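Long-range contact in N-acyl-D-glutamate deacylase (Bordetella bronchiseptica, PDB 3GIP), which hydrolyses N-acyl-D-glutamate to D-glutamate and a carboxylate, probably using bound zinc, as a member of the amidohydrolase superfamily: residues Ser54-Ala59 / Val428-Pro433. Residues are numbered along the deposited sequence; the frame is centred on the assembly and turned at random.
Sequences SGKIVA and VVVFDP
Ile57 and Ala59 pair with Phe431 and Val429 as antiparallel strands, the directions of strands 57-59 and 428-431 differing by 164°, through two hydrogen bonds at each pair. At the first pair Ile57 N reaches Phe431 O at 2.8 Å, an almost straight bond. At the second, Ala59 N donates to Val429 O and Val429 N to Ala59 O. Val58 and Val430 form the non-hydrogen-bonded pair between them, and Val430 CA adds a CA-H...O contact to Ile57 O.

Ile57, Ala59, Val429 and Phe431 share one face of the sheet. The Phe431 ring lies beside Ile57, whose CB sits over the ring face, 3.9 Å from its centroid, a CH-pi contact. Ile57 CG2 touches Phe431 CZ at 3.7 Å, while Ala59 CB meets the ring edge. Ile57 CG1, beside its own backbone N, packs on Pro433 CD at 3.8 Å. Leu397 and Val401 of helix 397-404 cover this face.

Val58 and Val430 point to the other face, where Val58 CG1 meets Val428 CG1 at 3.7 Å. Ile11 of strand 7-12 packs against all three valines. Where the strands run out into loops, Lys56 lays CD against Asp432 CB at 3.8 Å. A water bridges Gly55 O and Asp432 OD2, and Asp432 OD1 bonds to Asp434 N.

The pairing joins chain regions 369 residues apart, away from the zinc site. Strand 428-431 pairs with the start of strand 57-64, which goes on to pair with strand 87-92. This is consistent with the small beta domain that many amidohydrolases build from both chain ends beside the TIM barrel.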
loop_
_atom_site.group_PDB
_atom_site.type_symbol
_atom_site.label_atom_id
_atom_site.label_comp_id
_atom_site.label_asym_id
_atom_site.label_seq_id
_atom_site.Cartn_x
_atom_site.Cartn_y
_atom_site.Cartn_z
ATOM N N SER A 54 -10.068 -24.690 13.933
ATOM C CA SER A 54 -10.877 -24.624 15.144
ATOM C C SER A 54 -10.420 -23.430 15.976
ATOM O O SER A 54 -9.221 -23.237 16.184
ATOM C CB SER A 54 -10.725 -25.909 15.965
ATOM O OG SER A 54 -11.288 -27.021 15.288
ATOM N N GLY A 55 -11.375 -22.628 16.438
ATOM C CA GLY A 55 -11.045 -21.465 17.244
ATOM C C GLY A 55 -10.388 -20.334 16.475
ATOM O O GLY A 55 -9.794 -19.433 17.072
ATOM N N LYS A 56 -10.492 -20.364 15.148
ATOM C CA LYS A 56 -9.887 -19.327 14.320
ATOM C C LYS A 56 -10.880 -18.748 13.319
ATOM O O LYS A 56 -11.970 -19.288 13.114
ATOM C CB LYS A 56 -8.698 -19.889 13.536
ATOM C CG LYS A 56 -7.747 -20.747 14.347
ATOM C CD LYS A 56 -7.080 -19.961 15.456
ATOM C CE LYS A 56 -6.134 -20.853 16.247
ATOM N NZ LYS A 56 -5.120 -21.490 15.362
ATOM N N ILE A 57 -10.481 -17.642 12.701
ATOM C CA ILE A 57 -11.283 -16.983 11.682
ATOM C C ILE A 57 -10.635 -17.326 10.347
ATOM O O ILE A 57 -9.408 -17.349 10.234
ATOM C CB ILE A 57 -11.266 -15.442 11.836
ATOM C CG1 ILE A 57 -12.017 -15.027 13.102
ATOM C CG2 ILE A 57 -11.886 -14.788 10.603
ATOM C CD1 ILE A 57 -13.501 -15.339 13.076
ATOM N N VAL A 58 -11.464 -17.622 9.354
ATOM C CA VAL A 58 -10.987 -17.928 8.014
ATOM C C VAL A 58 -11.526 -16.776 7.174
ATOM O O VAL A 58 -12.738 -16.601 7.040
ATOM C CB VAL A 58 -11.545 -19.275 7.521
ATOM C CG1 VAL A 58 -11.028 -19.576 6.123
ATOM C CG2 VAL A 58 -11.141 -20.375 8.488
ATOM N N ALA A 59 -10.618 -15.979 6.623
ATOM C CA ALA A 59 -11.016 -14.806 5.860
ATOM C C ALA A 59 -10.280 -14.675 4.539
ATOM O O ALA A 59 -9.345 -15.427 4.260
ATOM C CB ALA A 59 -10.762 -13.562 6.712
ATOM N N VAL A 428 -6.399 -16.833 0.990
ATOM C CA VAL A 428 -7.009 -17.008 2.303
ATOM C C VAL A 428 -6.053 -16.811 3.467
ATOM O O VAL A 428 -4.876 -17.148 3.381
ATOM C CB VAL A 428 -7.589 -18.444 2.434
ATOM C CG1 VAL A 428 -8.377 -18.585 3.725
ATOM C CG2 VAL A 428 -8.454 -18.775 1.231
ATOM N N VAL A 429 -6.569 -16.263 4.560
ATOM C CA VAL A 429 -5.765 -16.092 5.760
ATOM C C VAL A 429 -6.564 -16.659 6.922
ATOM O O VAL A 429 -7.767 -16.419 7.040
ATOM C CB VAL A 429 -5.412 -14.610 6.054
ATOM C CG1 VAL A 429 -6.672 -13.783 6.245
ATOM C CG2 VAL A 429 -4.531 -14.533 7.297
ATOM N N VAL A 430 -5.893 -17.441 7.760
ATOM C CA VAL A 430 -6.514 -18.039 8.932
ATOM C C VAL A 430 -5.829 -17.406 10.134
ATOM O O VAL A 430 -4.602 -17.435 10.235
ATOM C CB VAL A 430 -6.288 -19.567 8.968
ATOM C CG1 VAL A 430 -6.929 -20.162 10.215
ATOM C CG2 VAL A 430 -6.865 -20.203 7.713
ATOM N N PHE A 431 -6.608 -16.826 11.039
ATOM C CA PHE A 431 -6.014 -16.184 12.203
ATOM C C PHE A 431 -6.858 -16.307 13.461
ATOM O O PHE A 431 -8.066 -16.517 13.394
ATOM C CB PHE A 431 -5.740 -14.704 11.894
ATOM C CG PHE A 431 -6.984 -13.870 11.690
ATOM C CD1 PHE A 431 -7.593 -13.228 12.766
ATOM C CD2 PHE A 431 -7.536 -13.715 10.419
ATOM C CE1 PHE A 431 -8.734 -12.441 12.581
ATOM C CE2 PHE A 431 -8.681 -12.929 10.223
ATOM C CZ PHE A 431 -9.279 -12.291 11.305
ATOM N N ASP A 432 -6.198 -16.198 14.609
ATOM C CA ASP A 432 -6.876 -16.262 15.898
ATOM C C ASP A 432 -7.329 -14.832 16.191
ATOM O O ASP A 432 -6.502 -13.936 16.355
ATOM C CB ASP A 432 -5.904 -16.733 16.978
ATOM C CG ASP A 432 -6.588 -16.984 18.303
ATOM O OD1 ASP A 432 -7.503 -16.209 18.654
ATOM O OD2 ASP A 432 -6.203 -17.951 18.997
ATOM N N PRO A 433 -8.648 -14.595 16.261
ATOM C CA PRO A 433 -9.135 -13.239 16.530
ATOM C C PRO A 433 -8.752 -12.679 17.893
ATOM O O PRO A 433 -8.657 -11.462 18.067
ATOM C CB PRO A 433 -10.644 -13.377 16.360
ATOM C CG PRO A 433 -10.899 -14.786 16.822
ATOM C CD PRO A 433 -9.769 -15.548 16.160
HETATM O O HOH W 1 -7.761 -20.085 18.950
#